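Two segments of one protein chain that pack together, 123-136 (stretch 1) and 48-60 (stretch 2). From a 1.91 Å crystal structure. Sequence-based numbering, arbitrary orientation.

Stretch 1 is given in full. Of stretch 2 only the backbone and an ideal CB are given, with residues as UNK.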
# COMPACT_ATOMS: atom_id res chain seq x y z
N LYS A 123 -5.59 16.36 -5.25
CA LYS A 123 -5.61 15.67 -3.96
C LYS A 123 -6.95 15.83 -3.26
O LYS A 123 -7.57 14.85 -2.83
CB LYS A 123 -4.48 16.20 -3.07
CG LYS A 123 -4.35 15.50 -1.72
CD LYS A 123 -4.99 16.30 -0.60
CE LYS A 123 -4.34 17.67 -0.45
NZ LYS A 123 -2.85 17.59 -0.37
N ASP A 124 -7.41 17.08 -3.14
CA ASP A 124 -8.68 17.35 -2.47
C ASP A 124 -9.87 16.67 -3.14
O ASP A 124 -10.91 16.49 -2.51
CB ASP A 124 -8.93 18.87 -2.39
CG ASP A 124 -7.99 19.57 -1.42
OD1 ASP A 124 -7.38 18.88 -0.57
OD2 ASP A 124 -7.87 20.81 -1.50
N ARG A 125 -9.72 16.29 -4.41
CA ARG A 125 -10.83 15.64 -5.12
C ARG A 125 -10.78 14.11 -5.19
O ARG A 125 -11.81 13.46 -5.04
CB ARG A 125 -10.95 16.19 -6.54
CG ARG A 125 -11.97 15.44 -7.41
CD ARG A 125 -12.35 16.25 -8.65
NE ARG A 125 -13.08 17.47 -8.30
CZ ARG A 125 -14.39 17.53 -8.06
NH1 ARG A 125 -15.14 16.44 -8.16
NH2 ARG A 125 -14.94 18.68 -7.71
N ILE A 126 -9.59 13.55 -5.41
CA ILE A 126 -9.47 12.10 -5.56
C ILE A 126 -9.16 11.27 -4.31
O ILE A 126 -9.36 10.06 -4.33
CB ILE A 126 -8.43 11.74 -6.64
CG1 ILE A 126 -7.01 12.02 -6.14
CG2 ILE A 126 -8.71 12.55 -7.91
CD1 ILE A 126 -5.93 11.61 -7.13
N MET A 127 -8.67 11.90 -3.25
CA MET A 127 -8.39 11.15 -2.03
C MET A 127 -9.62 11.26 -1.14
O MET A 127 -9.92 12.33 -0.59
CB MET A 127 -7.15 11.69 -1.32
CG MET A 127 -5.85 11.47 -2.10
SD MET A 127 -5.68 9.78 -2.78
CE MET A 127 -5.59 8.83 -1.29
N VAL A 128 -10.34 10.15 -1.02
CA VAL A 128 -11.58 10.08 -0.25
C VAL A 128 -11.35 9.73 1.22
O VAL A 128 -10.78 8.69 1.53
CB VAL A 128 -12.54 9.03 -0.87
CG1 VAL A 128 -13.84 8.96 -0.10
CG2 VAL A 128 -12.81 9.39 -2.33
N TYR A 129 -11.80 10.61 2.11
CA TYR A 129 -11.66 10.38 3.55
C TYR A 129 -12.66 9.33 4.02
O TYR A 129 -13.82 9.31 3.57
CB TYR A 129 -11.91 11.67 4.32
CG TYR A 129 -10.73 12.61 4.35
CD1 TYR A 129 -9.63 12.37 5.18
CD2 TYR A 129 -10.70 13.75 3.54
CE1 TYR A 129 -8.55 13.24 5.21
CE2 TYR A 129 -9.62 14.62 3.56
CZ TYR A 129 -8.55 14.36 4.40
OH TYR A 129 -7.48 15.22 4.41
N VAL A 130 -12.22 8.47 4.94
CA VAL A 130 -13.08 7.43 5.49
C VAL A 130 -13.18 7.64 7.00
O VAL A 130 -12.16 7.74 7.69
CB VAL A 130 -12.52 6.01 5.22
CG1 VAL A 130 -13.47 4.95 5.78
CG2 VAL A 130 -12.33 5.80 3.72
N GLY A 131 -14.40 7.73 7.51
CA GLY A 131 -14.59 7.93 8.94
C GLY A 131 -14.49 6.63 9.72
O GLY A 131 -14.39 5.55 9.14
N SER A 132 -14.53 6.74 11.05
CA SER A 132 -14.45 5.56 11.91
C SER A 132 -15.70 4.69 11.78
O SER A 132 -16.75 5.16 11.36
CB SER A 132 -14.29 6.00 13.38
OG SER A 132 -13.07 6.68 13.58
N ASN A 133 -15.56 3.42 12.15
CA ASN A 133 -16.66 2.46 12.09
C ASN A 133 -17.27 2.38 10.69
O ASN A 133 -18.48 2.53 10.51
CB ASN A 133 -17.73 2.85 13.11
CG ASN A 133 -17.14 3.12 14.47
OD1 ASN A 133 -16.38 2.31 15.00
ND2 ASN A 133 -17.49 4.27 15.05
N THR A 134 -16.41 2.14 9.71
CA THR A 134 -16.85 2.06 8.33
C THR A 134 -16.40 0.77 7.67
O THR A 134 -15.29 0.29 7.90
CB THR A 134 -16.28 3.24 7.50
OG1 THR A 134 -16.58 4.48 8.14
CG2 THR A 134 -16.87 3.23 6.09
N SER A 135 -17.29 0.20 6.86
CA SER A 135 -16.97 -1.00 6.10
C SER A 135 -17.27 -0.64 4.65
O SER A 135 -18.40 -0.30 4.31
CB SER A 135 -17.85 -2.19 6.53
OG SER A 135 -17.42 -2.75 7.76
N ILE A 136 -16.24 -0.67 3.82
CA ILE A 136 -16.40 -0.39 2.40
C ILE A 136 -16.17 -1.75 1.75
O ILE A 136 -15.06 -2.29 1.80
CB ILE A 136 -15.38 0.65 1.90
CG1 ILE A 136 -15.55 1.95 2.69
CG2 ILE A 136 -15.60 0.92 0.41
CD1 ILE A 136 -14.62 3.08 2.28
N UNK A 48 -19.68 15.29 2.72
CA UNK A 48 -18.62 16.27 2.49
C UNK A 48 -17.27 15.59 2.69
O UNK A 48 -16.91 15.24 3.81
CB UNK A 48 -18.77 17.47 3.42
N UNK A 49 -16.54 15.41 1.60
CA UNK A 49 -15.25 14.72 1.64
C UNK A 49 -14.33 15.09 2.80
O UNK A 49 -13.91 14.22 3.56
CB UNK A 49 -14.51 14.99 0.33
N UNK A 50 -14.02 16.37 2.96
CA UNK A 50 -13.12 16.76 4.04
C UNK A 50 -13.62 16.40 5.44
O UNK A 50 -12.91 15.71 6.19
CB UNK A 50 -12.88 18.27 3.97
N UNK A 51 -14.83 16.82 5.79
CA UNK A 51 -15.37 16.53 7.12
C UNK A 51 -15.83 15.09 7.31
O UNK A 51 -16.16 14.69 8.43
CB UNK A 51 -16.55 17.47 7.41
N UNK A 52 -15.86 14.31 6.23
CA UNK A 52 -16.28 12.91 6.33
C UNK A 52 -15.38 12.13 7.28
O UNK A 52 -15.79 11.11 7.85
CB UNK A 52 -16.28 12.25 4.95
N UNK A 53 -14.15 12.60 7.46
CA UNK A 53 -13.20 11.93 8.35
C UNK A 53 -13.69 11.94 9.79
O UNK A 53 -13.26 11.12 10.61
CB UNK A 53 -11.83 12.60 8.26
N UNK A 54 -14.59 12.87 10.11
CA UNK A 54 -15.13 12.98 11.47
C UNK A 54 -16.45 12.24 11.65
O UNK A 54 -17.04 12.28 12.73
CB UNK A 54 -15.32 14.45 11.83
N UNK A 55 -16.92 11.58 10.59
CA UNK A 55 -18.18 10.84 10.67
C UNK A 55 -17.93 9.42 11.18
O UNK A 55 -17.55 8.53 10.41
CB UNK A 55 -18.87 10.80 9.30
N UNK A 56 -18.14 9.21 12.47
CA UNK A 56 -17.92 7.91 13.09
C UNK A 56 -19.18 7.06 13.22
O UNK A 56 -19.19 6.06 13.94
CB UNK A 56 -17.30 8.11 14.48
N UNK A 57 -20.24 7.45 12.53
CA UNK A 57 -21.48 6.67 12.59
C UNK A 57 -21.28 5.34 11.88
O UNK A 57 -20.82 5.30 10.74
CB UNK A 57 -22.64 7.44 11.97
N UNK A 58 -21.63 4.22 12.55
CA UNK A 58 -21.48 2.90 11.92
C UNK A 58 -22.14 2.91 10.56
O UNK A 58 -23.32 3.23 10.44
CB UNK A 58 -22.08 1.80 12.79
N UNK A 59 -21.40 2.54 9.52
CA UNK A 59 -21.95 2.55 8.17
C UNK A 59 -21.30 1.52 7.27
O UNK A 59 -20.10 1.24 7.36
CB UNK A 59 -21.80 3.94 7.55
N UNK A 60 -22.12 0.94 6.40
CA UNK A 60 -21.66 -0.05 5.44
C UNK A 60 -21.88 0.53 4.06
O UNK A 60 -22.97 1.00 3.74
CB UNK A 60 -22.38 -1.39 5.61

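Position 48 has nothing of stretch 1 within 5.5 Å of its ideal CB, so the contact selects nothing; it is Asn-48. At 49 the CB points sideways, 4.8 Å from Asp-124 O and 5.1 Å from Tyr-129 CD2, with Met-127 O and Tyr-129 N just beyond. The site favours an amide above all, since it offers two acceptors and one donor; Gln is the looser alternative. The residue is Asn-49, whose end comes nearer; its amide orientation is uncertain.

At 50 the CB points away, 4.9 Å from Tyr-129 CE2, so many residues fit and an aromatic could reach the ring. His-50 does: the edge of Tyr-129 meets its face, centroids 5.8 Å apart, planes at 63°. Position 51 points away and is unconstrained: Thr-51. At 52 the CB points toward stretch 1, 4.1 Å from Tyr-129 O, where a small or medium side chain would suit; it is Asn-52, whose backbone O reaches Gly-131 N through a water.

At 53 the CB lies 3.8 Å from Tyr-129 CD1, inviting a long, flat or aliphatic chain along the ring. Gln-53 sets NE2 over one ring face, 3.7 Å from Tyr-129 CZ, held by a 2.7 Å hydrogen bond from NE2 to His-50 O. Position 54 points away, free of stretch 1: Tyr-54.

At 55 the CB is sideways, 5.2 Å from Gly-131 CA, leaving wide choice; the backbone O does the work, 3.4 Å from Gly-131 CA. Asn-55 turns OD1 to accept from the backbone N of 57 at 3.2 Å. At 56 the sideways CB sits 3.8 Å from Ser-132 CB; a small residue fits easily, and a larger one directed outward is not excluded. It is Ser-56; its backbone O, which any residue has, accepts from Asn-133 ND2 at 2.7 Å and 174°.

Position 57 points away, and Val-57 barely touches stretch 1. At 58, phi -52° admits proline, and the outward CB, 4.3 Å from Asn-133 O, needs no donor; Pro-58 fits.

Position 59 bridges Thr-134 in parallel register, its N donating to Asn-133 O (3.1 Å) and its O accepting from Ser-135 N (3.0 Å). Thr-134 OG1, Ser-132 O and the backbone O atoms of 55 and 57 form an oxygen-rich site, calling for a long cationic donor. Lys-59 bends back: NZ donates to Thr-134 OG1 (2.8 Å), Asn-55 O (2.9 Å) and Val-57 O (2.8 Å).

Position 60 bridges Ser-135 in parallel register, its CB 4.3 Å from Ser-135 O; beta-branched or other aliphatic residues suit this strand, and Ile-60 places CG1 4.4 Å from Ser-135 CB.

Stretch 2 48-60: NNHTNQYNSVPKI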
# COMPACT_ATOMS: atom_id res chain seq x y z
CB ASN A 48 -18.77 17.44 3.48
CG ASN A 48 -17.76 18.54 3.24
OD1 ASN A 48 -16.56 18.34 3.40
ND2 ASN A 48 -18.25 19.71 2.85
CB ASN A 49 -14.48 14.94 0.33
CG ASN A 49 -13.32 13.98 0.17
OD1 ASN A 49 -12.37 14.24 -0.57
ND2 ASN A 49 -13.38 12.85 0.87
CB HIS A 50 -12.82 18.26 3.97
CG HIS A 50 -11.75 18.70 4.93
ND1 HIS A 50 -11.99 18.90 6.27
CD2 HIS A 50 -10.42 18.90 4.75
CE1 HIS A 50 -10.86 19.22 6.88
NE2 HIS A 50 -9.89 19.22 5.98
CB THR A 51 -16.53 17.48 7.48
OG1 THR A 51 -17.65 17.24 6.61
CG2 THR A 51 -16.09 18.94 7.34
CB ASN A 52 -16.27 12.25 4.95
CG ASN A 52 -17.52 12.54 4.14
OD1 ASN A 52 -17.60 12.21 2.96
ND2 ASN A 52 -18.52 13.15 4.79
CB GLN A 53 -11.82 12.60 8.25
CG GLN A 53 -11.82 14.10 8.57
CD GLN A 53 -10.47 14.75 8.31
OE1 GLN A 53 -9.48 14.44 8.96
NE2 GLN A 53 -10.43 15.66 7.34
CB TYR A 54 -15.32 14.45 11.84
CG TYR A 54 -14.08 15.30 11.66
CD1 TYR A 54 -14.05 16.32 10.71
CD2 TYR A 54 -12.94 15.07 12.43
CE1 TYR A 54 -12.91 17.09 10.53
CE2 TYR A 54 -11.79 15.85 12.26
CZ TYR A 54 -11.79 16.85 11.31
OH TYR A 54 -10.66 17.62 11.12
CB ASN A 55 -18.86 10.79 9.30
CG ASN A 55 -20.16 10.01 9.32
OD1 ASN A 55 -20.72 9.73 10.38
ND2 ASN A 55 -20.66 9.66 8.14
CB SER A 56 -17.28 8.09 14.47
OG SER A 56 -18.11 8.84 15.34
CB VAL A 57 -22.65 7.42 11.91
CG1 VAL A 57 -23.88 6.52 11.87
CG2 VAL A 57 -22.96 8.71 12.67
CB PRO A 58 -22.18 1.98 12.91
CG PRO A 58 -21.86 2.62 14.23
CD PRO A 58 -22.11 4.09 13.93
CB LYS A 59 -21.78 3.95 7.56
CG LYS A 59 -20.34 4.47 7.62
CD LYS A 59 -20.29 5.98 7.50
CE LYS A 59 -18.93 6.52 7.91
NZ LYS A 59 -18.54 6.10 9.29
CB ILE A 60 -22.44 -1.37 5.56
CG1 ILE A 60 -22.18 -2.01 6.92
CG2 ILE A 60 -22.02 -2.32 4.43
CD1 ILE A 60 -23.00 -3.25 7.19
O HOH W 1 -16.85 8.78 6.70
O HOH W 2 -14.61 9.48 12.34
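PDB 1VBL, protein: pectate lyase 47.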